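Local coordinates for glucose-6-phosphate dehydrogenase (Trypanosoma cruzi, PDB 5AQ1), which catalyses the NADP-dependent oxidation of glucose 6-phosphate to 6-phosphogluconolactone, the first step of the pentose phosphate pathway, at residues Thr246-Ile251 / Leu369-Leu374; Gln317-Ala322 / Pro486-Ser491. All blocks are in the same frame, centred on the assembly; numbering follows the deposited sequence.

In the fold
Both contacts belong to the nine-stranded mixed sheet of the C-terminal domain. Contact 1 joins two neighbouring antiparallel strands, 240-248 and 373-380, in its middle; contact 2 joins 313-319 to 484-488, the outermost strand on one side within this chain. Their segments interleave along the chain in the order 246-251, 317-322, 369-374, 486-491, so each contact closes a long loop that the other crosses. The centres lie about 13 Å apart, and the contacts touch where Leu-369 and Glu-370 pack on Tyr-487, Gly-490 and Ser-491. Contact 1 carries two residues of the glucose 6-phosphate pocket, whereas the side chain of Tyr-318 in contact 2 is about 11 Å from that ligand.

Contact 1: residues Thr246-Ile251 / Leu369-Leu374; sequences TFKEKI and LEERLL. With BG6 (6-O-phosphono-beta-D-glucopyranose), chain F.
Lys-248 and Leu-373 form an antiparallel hydrogen-bonded pair where two neighbouring strands of the C-terminal domain's mixed sheet come together at the glucose 6-phosphate pocket. Lys-248 N gives a nearly straight bond to Leu-373 O (2.8 Å, 164°); Leu-373 N returns a bond to Lys-248 O. The lysine's CG lies beside its own backbone N (chi1 -56°), and beyond it the chain runs extended past the 369-371 loop. Its CB comes near Glu-371 O, and CG meets Leu-369 CD1 at 3.7 Å, the two side chains crossing at about a right angle. Further out, CD passes Glu-370 OE2 and Glu-371 CG, while CE nears both carboxylates. At the tip two acids form a salt-bridge network with the lysine: Lys-248 NZ lies 3.2 Å from Glu-371 OE2, met on its anti side. The second salt bridge, from Lys-248 NZ to Glu-370 OE1, is weak at 3.3 Å. Past the strand end, Leu-369 N hydrogen-bonds to Glu-249 O at 2.8 Å, and water 2 links Lys-250 O to Leu-369 O. The Glu-249 side chain points away from 369-374, to the substrate, with OE1 salt-bridged to Lys-367. Arg-372 turns its guanidinium edge toward the phosphate, NH2 standing 3.6 Å from BG6 O3P. Glu-249 OE2 accepts a 2.6 Å hydrogen bond from the sugar hydroxyl O4.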
loop_
_atom_site.group_PDB
_atom_site.type_symbol
_atom_site.label_atom_id
_atom_site.label_comp_id
_atom_site.label_asym_id
_atom_site.label_seq_id
_atom_site.Cartn_x
_atom_site.Cartn_y
_atom_site.Cartn_z
ATOM N N THR B 246 -15.288 -22.878 -4.821
ATOM C CA THR B 246 -16.111 -24.020 -4.418
ATOM C C THR B 246 -17.097 -24.469 -5.495
ATOM O O THR B 246 -17.810 -23.658 -6.078
ATOM C CB THR B 246 -16.905 -23.682 -3.148
ATOM O OG1 THR B 246 -15.990 -23.337 -2.102
ATOM C CG2 THR B 246 -17.771 -24.855 -2.708
ATOM N N PHE B 247 -17.132 -25.780 -5.727
ATOM C CA PHE B 247 -18.077 -26.411 -6.641
ATOM C C PHE B 247 -18.779 -27.533 -5.885
ATOM O O PHE B 247 -18.126 -28.418 -5.338
ATOM C CB PHE B 247 -17.334 -26.953 -7.868
ATOM C CG PHE B 247 -18.147 -27.879 -8.729
ATOM C CD1 PHE B 247 -18.180 -29.244 -8.466
ATOM C CD2 PHE B 247 -18.855 -27.399 -9.824
ATOM C CE1 PHE B 247 -18.916 -30.109 -9.263
ATOM C CE2 PHE B 247 -19.597 -28.262 -10.623
ATOM C CZ PHE B 247 -19.623 -29.616 -10.345
ATOM N N LYS B 248 -20.106 -27.483 -5.845
ATOM C CA LYS B 248 -20.907 -28.549 -5.243
ATOM C C LYS B 248 -22.066 -28.924 -6.153
ATOM O O LYS B 248 -22.626 -28.069 -6.838
ATOM C CB LYS B 248 -21.480 -28.110 -3.903
ATOM C CG LYS B 248 -20.471 -27.633 -2.878
ATOM C CD LYS B 248 -21.187 -27.422 -1.557
ATOM C CE LYS B 248 -20.341 -26.686 -0.538
ATOM N NZ LYS B 248 -21.186 -26.337 0.638
ATOM N N GLU B 249 -22.415 -30.206 -6.150
ATOM C CA GLU B 249 -23.592 -30.701 -6.856
ATOM C C GLU B 249 -24.294 -31.721 -5.982
ATOM O O GLU B 249 -23.645 -32.440 -5.215
ATOM C CB GLU B 249 -23.200 -31.347 -8.187
ATOM C CG GLU B 249 -23.059 -30.366 -9.340
ATOM C CD GLU B 249 -22.644 -31.040 -10.639
ATOM O OE1 GLU B 249 -22.272 -32.233 -10.616
ATOM O OE2 GLU B 249 -22.679 -30.377 -11.696
ATOM N N LYS B 250 -25.618 -31.775 -6.094
ATOM C CA LYS B 250 -26.402 -32.803 -5.417
ATOM C C LYS B 250 -26.373 -34.094 -6.228
ATOM O O LYS B 250 -26.357 -35.186 -5.663
ATOM C CB LYS B 250 -27.845 -32.344 -5.220
ATOM C CG LYS B 250 -27.981 -31.061 -4.416
ATOM C CD LYS B 250 -29.419 -30.814 -3.989
ATOM C CE LYS B 250 -29.778 -31.614 -2.748
ATOM N NZ LYS B 250 -31.252 -31.706 -2.544
ATOM N N ILE B 251 -26.367 -33.962 -7.552
ATOM C CA ILE B 251 -26.350 -35.128 -8.436
ATOM C C ILE B 251 -25.100 -35.978 -8.236
ATOM O O ILE B 251 -24.049 -35.475 -7.834
ATOM C CB ILE B 251 -26.468 -34.744 -9.931
ATOM C CG1 ILE B 251 -25.351 -33.779 -10.355
ATOM C CG2 ILE B 251 -27.835 -34.138 -10.217
ATOM C CD1 ILE B 251 -25.137 -33.729 -11.854
ATOM N N LEU B 369 -23.259 -33.988 -2.892
ATOM C CA LEU B 369 -23.142 -33.173 -1.682
ATOM C C LEU B 369 -24.507 -32.602 -1.260
ATOM O O LEU B 369 -25.520 -32.890 -1.892
ATOM C CB LEU B 369 -22.120 -32.055 -1.909
ATOM C CG LEU B 369 -20.668 -32.498 -2.106
ATOM C CD1 LEU B 369 -19.806 -31.298 -2.456
ATOM C CD2 LEU B 369 -20.125 -33.196 -0.868
ATOM N N GLU B 370 -24.529 -31.807 -0.189
ATOM C CA GLU B 370 -25.792 -31.261 0.347
ATOM C C GLU B 370 -26.492 -30.210 -0.521
ATOM O O GLU B 370 -27.690 -29.983 -0.358
ATOM C CB GLU B 370 -25.659 -30.715 1.787
ATOM C CG GLU B 370 -24.271 -30.384 2.318
ATOM C CD GLU B 370 -23.525 -29.336 1.517
ATOM O OE1 GLU B 370 -23.762 -28.128 1.726
ATOM O OE2 GLU B 370 -22.668 -29.726 0.703
ATOM N N GLU B 371 -25.762 -29.560 -1.419
ATOM C CA GLU B 371 -26.356 -28.511 -2.247
ATOM C C GLU B 371 -25.664 -28.364 -3.594
ATOM O O GLU B 371 -24.570 -28.882 -3.810
ATOM C CB GLU B 371 -26.334 -27.162 -1.503
ATOM C CG GLU B 371 -24.941 -26.645 -1.148
ATOM C CD GLU B 371 -24.945 -25.259 -0.514
ATOM O OE1 GLU B 371 -26.023 -24.635 -0.419
ATOM O OE2 GLU B 371 -23.859 -24.785 -0.108
ATOM N N ARG B 372 -26.328 -27.652 -4.494
ATOM C CA ARG B 372 -25.715 -27.197 -5.728
ATOM C C ARG B 372 -25.163 -25.802 -5.477
ATOM O O ARG B 372 -25.893 -24.915 -5.034
ATOM C CB ARG B 372 -26.742 -27.164 -6.857
ATOM C CG ARG B 372 -26.189 -26.635 -8.171
ATOM C CD ARG B 372 -26.937 -27.204 -9.368
ATOM N NE ARG B 372 -26.394 -26.701 -10.629
ATOM C CZ ARG B 372 -26.738 -25.550 -11.209
ATOM N NH1 ARG B 372 -27.643 -24.742 -10.658
ATOM N NH2 ARG B 372 -26.169 -25.203 -12.358
ATOM N N LEU B 373 -23.873 -25.612 -5.738
ATOM C CA LEU B 373 -23.233 -24.321 -5.500
ATOM C C LEU B 373 -21.996 -24.124 -6.355
ATOM O O LEU B 373 -21.214 -25.052 -6.568
ATOM C CB LEU B 373 -22.833 -24.183 -4.028
ATOM C CG LEU B 373 -22.158 -22.867 -3.616
ATOM C CD1 LEU B 373 -23.103 -21.685 -3.789
ATOM C CD2 LEU B 373 -21.666 -22.947 -2.181
ATOM N N LEU B 374 -21.846 -22.902 -6.855
ATOM C CA LEU B 374 -20.585 -22.431 -7.408
ATOM C C LEU B 374 -20.356 -21.037 -6.854
ATOM O O LEU B 374 -21.064 -20.098 -7.229
ATOM C CB LEU B 374 -20.622 -22.394 -8.938
ATOM C CG LEU B 374 -19.355 -21.879 -9.635
ATOM C CD1 LEU B 374 -18.184 -22.821 -9.406
ATOM C CD2 LEU B 374 -19.611 -21.699 -11.120
HETATM C C1 BG6 F . -19.455 -30.408 -16.999
HETATM C C2 BG6 F . -18.897 -31.584 -16.200
HETATM O O1 BG6 F . -18.409 -29.772 -17.744
HETATM O O5 BG6 F . -20.041 -29.455 -16.107
HETATM C C3 BG6 F . -20.007 -32.204 -15.367
HETATM O O2 BG6 F . -18.333 -32.563 -17.079
HETATM C C4 BG6 F . -20.604 -31.125 -14.478
HETATM O O3 BG6 F . -19.522 -33.283 -14.562
HETATM C C5 BG6 F . -21.128 -29.987 -15.343
HETATM O O4 BG6 F . -21.650 -31.687 -13.685
HETATM C C6 BG6 F . -21.767 -28.891 -14.494
HETATM O O6 BG6 F . -22.079 -27.751 -15.295
HETATM P P BG6 F . -23.059 -26.611 -14.724
HETATM O O1P BG6 F . -22.440 -26.192 -13.411
HETATM O O2P BG6 F . -23.020 -25.525 -15.763
HETATM O O3P BG6 F . -24.387 -27.319 -14.599
HETATM O O HOH W 1 -23.170 -27.636 -11.295
HETATM O O HOH W 2 -26.375 -35.407 -2.845
#

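Contact 2: residues Gln317-Ala322 / Pro486-Ser491; sequences QYTASA and PYAAGS
Tyr-318 sets its CB over one face of the Tyr-487 ring, a CH-pi contact 3.8 Å from the centroid and displaced toward the rim beside CZ. The Tyr-318 ring then leads away from this contact, with its edge toward Tyr-487 OH, while its CD1 reaches Ala-489 CB at 4.0 Å. Both tyrosines hold CG between backbone N and carbonyl carbon (chi1 75° and 67°). For Tyr-487 this lays the ring along the neighbouring strand, its edge facing Gln-317 N.

Beside the rings the backbones are laced together through Thr-319. Its N donates to Tyr-487 O (2.7 Å), and its O accepts from Ala-489 N (2.9 Å), so the residue grips the facing strand on both sides of Ala-488. Thr-319 OG1 adds a weak bond to the same Tyr-487 O, at 3.2 Å, while CG2 lies alongside Pro-486 CB, the two side chains pointing the same way. Farther along, Ser-321 CB lies near Ala-489 O.

The outer shell fixes these groups. Tyr-487 OH bonds to Thr-343 OG1 and Lys-367 O, and Tyr-318 OH bonds to Thr-253 N; the hydroxyls of both buried tyrosines are thus engaged. Thr-343 OG1 is also bonded to Tyr-318 N, so it positions both residues. Gln-317 NE2 reaches the carbonyls of Ser-339 and Cys-341, and Ser-321 OG ties into its own loop through Asp-323 and Thr-326. The chain of 486-491 reverses in a type II beta turn from Ala-488 to Ser-491, with Ser-491 N bonded to Ala-488 O and Gly-490 taking the positive phi such a turn requires. The whole is a parallel pairing of strand ends, weakly bonded except around Thr-319, in which strand 484-488 completes one side of the C-terminal domain's mixed sheet within this chain.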
loop_
_atom_site.group_PDB
_atom_site.type_symbol
_atom_site.label_atom_id
_atom_site.label_comp_id
_atom_site.label_asym_id
_atom_site.label_seq_id
_atom_site.Cartn_x
_atom_site.Cartn_y
_atom_site.Cartn_z
ATOM N N GLN B 317 -14.788 -40.155 -2.144
ATOM C CA GLN B 317 -15.599 -40.966 -3.056
ATOM C C GLN B 317 -16.908 -41.284 -2.342
ATOM O O GLN B 317 -16.891 -41.893 -1.269
ATOM C CB GLN B 317 -14.851 -42.254 -3.405
ATOM C CG GLN B 317 -15.513 -43.127 -4.453
ATOM C CD GLN B 317 -14.835 -44.477 -4.575
ATOM O OE1 GLN B 317 -14.995 -45.338 -3.711
ATOM N NE2 GLN B 317 -14.069 -44.670 -5.645
ATOM N N TYR B 318 -18.037 -40.878 -2.920
ATOM C CA TYR B 318 -19.312 -40.949 -2.194
ATOM C C TYR B 318 -19.846 -42.375 -2.039
ATOM O O TYR B 318 -19.698 -43.213 -2.930
ATOM C CB TYR B 318 -20.381 -40.013 -2.795
ATOM C CG TYR B 318 -21.017 -40.448 -4.103
ATOM C CD1 TYR B 318 -22.140 -41.270 -4.119
ATOM C CD2 TYR B 318 -20.523 -39.992 -5.322
ATOM C CE1 TYR B 318 -22.733 -41.650 -5.313
ATOM C CE2 TYR B 318 -21.107 -40.363 -6.519
ATOM C CZ TYR B 318 -22.211 -41.193 -6.509
ATOM O OH TYR B 318 -22.791 -41.566 -7.697
ATOM N N THR B 319 -20.438 -42.629 -0.877
ATOM C CA THR B 319 -21.106 -43.883 -0.572
ATOM C C THR B 319 -22.609 -43.627 -0.530
ATOM O O THR B 319 -23.051 -42.485 -0.685
ATOM C CB THR B 319 -20.646 -44.441 0.788
ATOM O OG1 THR B 319 -20.905 -43.479 1.818
ATOM C CG2 THR B 319 -19.159 -44.765 0.759
ATOM N N ALA B 320 -23.383 -44.688 -0.314
ATOM C CA ALA B 320 -24.845 -44.597 -0.252
ATOM C C ALA B 320 -25.322 -43.563 0.770
ATOM O O ALA B 320 -24.728 -43.412 1.843
ATOM C CB ALA B 320 -25.444 -45.961 0.062
ATOM N N SER B 321 -26.397 -42.857 0.421
ATOM C CA SER B 321 -26.987 -41.837 1.290
ATOM C C SER B 321 -27.645 -42.464 2.511
ATOM O O SER B 321 -28.032 -43.635 2.487
ATOM C CB SER B 321 -28.027 -41.015 0.522
ATOM O OG SER B 321 -29.140 -41.810 0.147
ATOM N N ALA B 322 -27.780 -41.673 3.573
ATOM C CA ALA B 322 -28.387 -42.140 4.820
ATOM C C ALA B 322 -29.849 -42.546 4.623
ATOM O O ALA B 322 -30.274 -43.595 5.108
ATOM C CB ALA B 322 -28.273 -41.070 5.896
ATOM N N PRO B 486 -14.331 -42.090 2.278
ATOM C CA PRO B 486 -15.752 -42.205 2.004
ATOM C C PRO B 486 -16.551 -41.056 2.612
ATOM O O PRO B 486 -16.134 -40.467 3.607
ATOM C CB PRO B 486 -16.123 -43.529 2.669
ATOM C CG PRO B 486 -15.186 -43.633 3.818
ATOM C CD PRO B 486 -13.903 -42.999 3.358
ATOM N N TYR B 487 -17.678 -40.736 1.983
ATOM C CA TYR B 487 -18.659 -39.806 2.532
ATOM C C TYR B 487 -20.038 -40.150 1.979
ATOM O O TYR B 487 -20.171 -40.522 0.815
ATOM C CB TYR B 487 -18.288 -38.355 2.212
ATOM C CG TYR B 487 -18.348 -37.978 0.746
ATOM C CD1 TYR B 487 -17.307 -38.303 -0.120
ATOM C CD2 TYR B 487 -19.433 -37.270 0.232
ATOM C CE1 TYR B 487 -17.352 -37.948 -1.458
ATOM C CE2 TYR B 487 -19.484 -36.907 -1.105
ATOM C CZ TYR B 487 -18.440 -37.249 -1.946
ATOM O OH TYR B 487 -18.488 -36.903 -3.279
ATOM N N ALA B 488 -21.062 -40.050 2.820
ATOM C CA ALA B 488 -22.415 -40.394 2.398
ATOM C C ALA B 488 -22.923 -39.349 1.422
ATOM O O ALA B 488 -22.721 -38.151 1.628
ATOM C CB ALA B 488 -23.341 -40.489 3.597
ATOM N N ALA B 489 -23.567 -39.801 0.351
ATOM C CA ALA B 489 -24.203 -38.887 -0.591
ATOM C C ALA B 489 -25.197 -38.009 0.161
ATOM O O ALA B 489 -25.904 -38.484 1.052
ATOM C CB ALA B 489 -24.906 -39.658 -1.697
ATOM N N GLY B 490 -25.220 -36.722 -0.173
ATOM C CA GLY B 490 -26.081 -35.766 0.512
ATOM C C GLY B 490 -25.432 -35.108 1.716
ATOM O O GLY B 490 -25.909 -34.074 2.180
ATOM N N SER B 491 -24.352 -35.699 2.229
ATOM C CA SER B 491 -23.575 -35.091 3.311
ATOM C C SER B 491 -22.722 -33.938 2.775
ATOM O O SER B 491 -22.710 -33.672 1.575
ATOM C CB SER B 491 -22.680 -36.141 3.978
ATOM O OG SER B 491 -21.601 -36.508 3.134
#